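Local coordinates for protein KLLA0C04147p (Kluyveromyces lactis, PDB 5WVR) that probably binds and transfers sterols between membranes through its oxysterol-binding domain, the C-terminal part of a longer ankyrin-repeat protein, which here holds cholesterol, at residues Arg98-Ala103 against Thr313-Trp318; Lys204-Gln209 against Gly224-Val229. All coordinates share one frame; numbering follows the deposited sequence.

Contact 1. Residues Arg98-Ala103 against Thr313-Trp318; sequences RLLYVA and TRFNVW
Leu100 is the first residue of 98-103 to touch the strand. Its CG lies anti to the backbone N (chi1 174°), and this carries the branched end out toward the ring of Phe315. Methyl CD2 of Leu100 does the touching. Leu100 CD2 meets Phe315 CZ at 3.9 Å, at the edge of the ring and near its plane. The leucine and the phenylalanine reach toward each other from the helix and the strand. Phe315 holds its ring out to the helix with CG between its own backbone N and carbonyl carbon.

Tyr101 follows, one position along the helix, and covers more of the strand. Its bond to CB does not aim at the strand, but the long ring carries the phenol end there. Val317 lies over one face of this ring. Val317 CG1 is 4.1 Å from the centroid of the Tyr101 ring and only 15° off the ring normal, a CH-pi contact. The methyl is displaced from the centre toward the rim, and the ring atoms nearest Val317 CG1 include Tyr101 CZ at 4.0 Å. The hydroxyl reaches past this methyl. Tyr101 OH sits 4.0 Å from Val317 CG2 and also 4.0 Å from Phe315 CE2. The Tyr101 and Phe315 rings meet obliquely and do not stack. The contact is thus apolar packing.

The axes of the segments 98-103 and 314-318 approach to 9.8 Å, at 50° between their N-to-C directions. Phe92 packs edge-to-face on Tyr101, and Gln88 and Ala89 of helix 84-90 also touch it. Strand 314-319 pairs with strand 276-281, where Val317 and Trp318 both face Val277 in a classic beta bulge. Ala279 of that neighbouring strand touches both Leu100 and Phe315, so helix 95-108 packs across two adjacent strands.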
# COMPACT_ATOMS: atom_id res chain seq x y z
N ARG A 98 14.34 -10.57 -12.29
CA ARG A 98 13.85 -10.21 -10.97
C ARG A 98 13.36 -8.76 -10.95
O ARG A 98 12.28 -8.46 -10.44
CB ARG A 98 14.94 -10.44 -9.93
CG ARG A 98 15.34 -11.91 -9.81
CD ARG A 98 15.93 -12.28 -8.46
NE ARG A 98 17.20 -11.61 -8.23
CZ ARG A 98 18.37 -12.06 -8.68
NH1 ARG A 98 19.48 -11.38 -8.43
NH2 ARG A 98 18.41 -13.19 -9.39
N LEU A 99 14.14 -7.85 -11.52
CA LEU A 99 13.71 -6.46 -11.56
C LEU A 99 12.41 -6.31 -12.33
O LEU A 99 11.49 -5.62 -11.88
CB LEU A 99 14.80 -5.58 -12.15
CG LEU A 99 14.46 -4.11 -12.33
CD1 LEU A 99 13.75 -3.56 -11.10
CD2 LEU A 99 15.76 -3.43 -12.51
N LEU A 100 12.29 -6.99 -13.48
CA LEU A 100 11.06 -6.91 -14.26
C LEU A 100 9.84 -7.26 -13.42
O LEU A 100 8.82 -6.57 -13.49
CB LEU A 100 11.13 -7.84 -15.47
CG LEU A 100 9.84 -7.96 -16.29
CD1 LEU A 100 9.47 -6.62 -16.92
CD2 LEU A 100 9.99 -8.99 -17.37
N TYR A 101 9.94 -8.31 -12.62
CA TYR A 101 8.80 -8.72 -11.82
C TYR A 101 8.60 -7.80 -10.60
O TYR A 101 7.46 -7.49 -10.24
CB TYR A 101 8.94 -10.20 -11.44
CG TYR A 101 8.35 -11.12 -12.50
CD1 TYR A 101 8.84 -11.13 -13.79
CD2 TYR A 101 7.28 -11.96 -12.21
CE1 TYR A 101 8.29 -11.95 -14.77
CE2 TYR A 101 6.73 -12.79 -13.19
CZ TYR A 101 7.24 -12.77 -14.46
OH TYR A 101 6.70 -13.57 -15.45
N VAL A 102 9.70 -7.32 -10.00
CA VAL A 102 9.58 -6.30 -8.95
C VAL A 102 8.89 -5.06 -9.49
O VAL A 102 8.01 -4.48 -8.83
CB VAL A 102 10.97 -5.95 -8.37
CG1 VAL A 102 10.91 -4.64 -7.55
CG2 VAL A 102 11.48 -7.10 -7.52
N ALA A 103 9.28 -4.63 -10.70
CA ALA A 103 8.66 -3.46 -11.30
C ALA A 103 7.17 -3.65 -11.50
O ALA A 103 6.37 -2.75 -11.20
CB ALA A 103 9.33 -3.15 -12.64
N THR A 313 9.42 -13.14 -27.66
CA THR A 313 7.97 -13.19 -27.69
C THR A 313 7.39 -12.58 -26.43
O THR A 313 8.05 -12.49 -25.38
CB THR A 313 7.47 -14.63 -27.82
OG1 THR A 313 7.60 -15.30 -26.55
CG2 THR A 313 8.25 -15.39 -28.87
N ARG A 314 6.13 -12.19 -26.53
CA ARG A 314 5.45 -11.53 -25.43
C ARG A 314 4.85 -12.54 -24.47
O ARG A 314 4.33 -13.57 -24.88
CB ARG A 314 4.35 -10.62 -25.96
CG ARG A 314 4.89 -9.36 -26.57
CD ARG A 314 4.01 -8.16 -26.23
NE ARG A 314 2.69 -8.53 -25.74
CZ ARG A 314 1.65 -8.80 -26.52
NH1 ARG A 314 0.47 -9.11 -25.98
NH2 ARG A 314 1.80 -8.76 -27.84
N PHE A 315 4.91 -12.21 -23.18
CA PHE A 315 4.30 -13.03 -22.15
C PHE A 315 3.52 -12.17 -21.17
O PHE A 315 3.96 -11.08 -20.80
CB PHE A 315 5.37 -13.87 -21.43
CG PHE A 315 6.52 -13.07 -20.87
CD1 PHE A 315 7.56 -12.68 -21.68
CD2 PHE A 315 6.57 -12.75 -19.52
CE1 PHE A 315 8.64 -11.97 -21.17
CE2 PHE A 315 7.64 -12.04 -19.00
CZ PHE A 315 8.69 -11.65 -19.84
N ASN A 316 2.36 -12.66 -20.75
CA ASN A 316 1.62 -11.97 -19.70
C ASN A 316 2.40 -12.04 -18.38
O ASN A 316 3.18 -12.96 -18.15
CB ASN A 316 0.23 -12.57 -19.51
CG ASN A 316 -0.70 -12.30 -20.69
OD1 ASN A 316 -0.70 -11.21 -21.27
ND2 ASN A 316 -1.53 -13.28 -21.03
N VAL A 317 2.20 -11.03 -17.53
CA VAL A 317 2.87 -11.03 -16.24
C VAL A 317 1.84 -10.78 -15.13
O VAL A 317 1.97 -11.31 -14.02
CB VAL A 317 3.99 -9.98 -16.20
CG1 VAL A 317 4.56 -9.86 -14.79
CG2 VAL A 317 5.09 -10.36 -17.16
N TRP A 318 0.81 -9.98 -15.42
CA TRP A 318 -0.15 -9.58 -14.41
C TRP A 318 -1.50 -9.31 -15.06
O TRP A 318 -1.57 -8.65 -16.10
CB TRP A 318 0.32 -8.32 -13.65
CG TRP A 318 -0.74 -7.73 -12.75
CD1 TRP A 318 -1.07 -8.14 -11.49
CD2 TRP A 318 -1.60 -6.63 -13.05
NE1 TRP A 318 -2.08 -7.35 -10.98
CE2 TRP A 318 -2.42 -6.42 -11.92
CE3 TRP A 318 -1.74 -5.79 -14.16
CZ2 TRP A 318 -3.39 -5.42 -11.88
CZ3 TRP A 318 -2.70 -4.80 -14.12
CH2 TRP A 318 -3.52 -4.63 -12.98

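Contact 2. Residues Lys204-Gln209 against Gly224-Val229; sequences KKPNNQ and GDVKIV. With CLR (cholesterol), chain B.
Val226 meets the backbone of Lys204 and the ring of Pro206 with its two methyls. Val226 CG1 lies 3.3 Å from Lys204 O. Val226 CG2 packs 3.8 Å from Pro206 CD, with the two side chains slanting across each other. CG1 is anti to the backbone N of Val226 (chi1 179°), which turns both methyls to the irregular part of the neighbouring strand.

Beside this packing a water joins the two backbones. It accepts from Lys204 N at 2.9 Å and from Lys227 N at 2.8 Å. The water therefore spans the gap where strand 199-211 is broken. Regular antiparallel pairing of the hairpin resumes farther along, where backbone hydrogen bonds join Asn207 to Tyr223 and Gln209 to Asp221.

The CB of Lys205 is directed away from strand 219-230, and its extended chain ends at the sterol hydroxyl. Its CG is anti to its own carbonyl carbon (chi1 -65°). Lys205 NZ donates to cholesterol O1 at 2.8 Å. The 3-hydroxyl also lies close to the lysine's CD and CE, so the end of the chain runs alongside it. Farther along, Asn208 OD1 lies 3.8 Å from C9 of the sterol, while its ND2 is near the A-ring carbon C1.

A second shell holds these groups. Asp79 forms a salt bridge with Lys205 NZ, and Trp186 makes a cation-pi contact with the same lysine. His182 and Asn222 bond to the amide of Asn208, fixing its orientation beside the sterol.

The chemistry matches the ligand. One ammonium group is shared between a carboxylate and the lone polar group of cholesterol. The ammonium donates to O1, and its charge would probably polarise the hydroxyl and make its own O-H a better donor.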
# COMPACT_ATOMS: atom_id res chain seq x y z
N LYS A 204 10.10 5.32 -5.58
CA LYS A 204 9.00 6.12 -5.07
C LYS A 204 7.77 5.86 -5.92
O LYS A 204 7.87 5.50 -7.10
CB LYS A 204 9.33 7.63 -5.05
CG LYS A 204 10.38 7.98 -4.03
CD LYS A 204 10.35 9.46 -3.69
CE LYS A 204 11.48 9.80 -2.72
NZ LYS A 204 11.49 11.25 -2.36
N LYS A 205 6.58 6.01 -5.30
CA LYS A 205 5.33 5.70 -5.95
C LYS A 205 4.96 6.83 -6.90
O LYS A 205 5.41 7.97 -6.74
CB LYS A 205 4.25 5.48 -4.89
CG LYS A 205 4.54 4.25 -4.03
CD LYS A 205 3.45 4.06 -2.96
CE LYS A 205 3.56 2.66 -2.37
NZ LYS A 205 2.75 2.54 -1.13
N PRO A 206 4.16 6.54 -7.92
CA PRO A 206 3.67 7.60 -8.80
C PRO A 206 2.68 8.49 -8.09
O PRO A 206 2.23 8.19 -6.99
CB PRO A 206 2.97 6.82 -9.93
CG PRO A 206 2.53 5.58 -9.26
CD PRO A 206 3.71 5.23 -8.37
N ASN A 207 2.28 9.53 -8.79
CA ASN A 207 1.26 10.43 -8.29
C ASN A 207 -0.14 9.91 -8.63
O ASN A 207 -0.32 9.13 -9.57
CB ASN A 207 1.46 11.81 -8.88
CG ASN A 207 2.81 12.37 -8.59
OD1 ASN A 207 3.60 12.59 -9.50
ND2 ASN A 207 3.13 12.50 -7.32
N ASN A 208 -1.12 10.35 -7.84
CA ASN A 208 -2.53 10.14 -8.16
C ASN A 208 -3.20 11.50 -8.33
O ASN A 208 -2.73 12.51 -7.81
CB ASN A 208 -3.25 9.36 -7.06
CG ASN A 208 -2.30 8.50 -6.27
OD1 ASN A 208 -2.05 8.78 -5.10
ND2 ASN A 208 -1.78 7.45 -6.89
N GLN A 209 -4.29 11.51 -9.07
CA GLN A 209 -5.11 12.71 -9.13
C GLN A 209 -6.55 12.29 -9.35
O GLN A 209 -6.83 11.25 -9.95
CB GLN A 209 -4.66 13.71 -10.22
CG GLN A 209 -4.60 13.18 -11.66
CD GLN A 209 -4.23 14.27 -12.66
OE1 GLN A 209 -4.21 15.44 -12.32
NE2 GLN A 209 -3.92 13.87 -13.89
N GLY A 224 2.88 9.66 -13.78
CA GLY A 224 4.22 10.10 -13.45
C GLY A 224 5.26 9.04 -13.76
O GLY A 224 4.98 7.97 -14.28
N ASP A 225 6.49 9.39 -13.43
CA ASP A 225 7.65 8.57 -13.70
C ASP A 225 8.06 7.89 -12.41
O ASP A 225 7.92 8.45 -11.31
CB ASP A 225 8.80 9.42 -14.24
CG ASP A 225 8.48 10.01 -15.59
OD1 ASP A 225 7.93 9.28 -16.44
OD2 ASP A 225 8.75 11.22 -15.79
N VAL A 226 8.53 6.65 -12.55
CA VAL A 226 8.99 5.86 -11.43
C VAL A 226 10.35 5.28 -11.80
O VAL A 226 10.55 4.83 -12.93
CB VAL A 226 7.99 4.74 -11.08
CG1 VAL A 226 8.53 3.93 -9.94
CG2 VAL A 226 6.64 5.34 -10.76
N LYS A 227 11.29 5.32 -10.86
CA LYS A 227 12.62 4.75 -11.03
C LYS A 227 12.87 3.75 -9.91
O LYS A 227 12.83 4.12 -8.73
CB LYS A 227 13.70 5.83 -11.02
CG LYS A 227 14.94 5.46 -11.84
CD LYS A 227 16.21 6.02 -11.22
CE LYS A 227 17.44 5.49 -11.90
NZ LYS A 227 18.53 6.52 -11.95
N ILE A 228 13.11 2.49 -10.28
CA ILE A 228 13.52 1.44 -9.35
C ILE A 228 14.99 1.15 -9.62
O ILE A 228 15.41 1.03 -10.78
CB ILE A 228 12.65 0.18 -9.51
CG1 ILE A 228 11.17 0.58 -9.58
CG2 ILE A 228 12.90 -0.82 -8.36
CD1 ILE A 228 10.29 -0.55 -9.99
N VAL A 229 15.78 1.05 -8.55
CA VAL A 229 17.20 0.76 -8.66
C VAL A 229 17.51 -0.41 -7.74
O VAL A 229 17.04 -0.45 -6.59
CB VAL A 229 18.06 1.99 -8.31
CG1 VAL A 229 17.85 3.10 -9.34
CG2 VAL A 229 17.68 2.51 -6.96
C1 CLR B . -2.58 4.73 -4.02
C2 CLR B . -1.55 3.62 -3.81
C3 CLR B . -0.52 4.02 -2.76
C4 CLR B . -1.23 4.28 -1.42
C5 CLR B . -2.37 5.28 -1.60
C6 CLR B . -2.46 6.36 -0.73
C7 CLR B . -3.41 7.37 -0.78
C8 CLR B . -4.61 7.03 -1.68
C9 CLR B . -4.15 6.39 -3.00
C10 CLR B . -3.36 5.10 -2.75
C11 CLR B . -5.33 6.20 -3.97
C12 CLR B . -6.15 7.48 -4.17
C13 CLR B . -6.64 8.03 -2.83
C14 CLR B . -5.40 8.31 -1.98
C15 CLR B . -5.99 9.04 -0.79
C16 CLR B . -6.87 10.07 -1.50
C17 CLR B . -7.18 9.47 -2.88
C18 CLR B . -7.61 7.07 -2.14
C19 CLR B . -4.31 3.95 -2.37
C20 CLR B . -8.65 9.63 -3.27
C21 CLR B . -8.87 9.16 -4.71
C22 CLR B . -9.08 11.09 -3.13
C23 CLR B . -10.57 11.26 -2.79
C24 CLR B . -10.89 12.67 -2.29
C25 CLR B . -12.37 12.86 -1.94
C26 CLR B . -13.26 12.80 -3.19
C27 CLR B . -12.61 14.16 -1.18
O1 CLR B . 0.45 2.98 -2.59
O HOH W 1 10.70 6.28 -8.26

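How the contacts relate
The centres of contact 1 and contact 2 lie about 18 Å apart, yet the two touch directly. Ile228 of strand 219-230 packs against helix 95-108: its CD1 is 3.6 Å from Ala103 CA, and its CG2 is 4.0 Å from Leu99 CD1. The helix thus meets 224-229 through Leu99 and Ala103, and 313-318 through Leu100 and Tyr101. Both contacts reach the run of antiparallel strands that forms the body of the oxysterol-binding domain. They differ in role. Contact 2 carries Lys205 and Asn208 to the bound cholesterol, whereas contact 1 packs the helix on the last strand of that run and has no part in gripping the sterol.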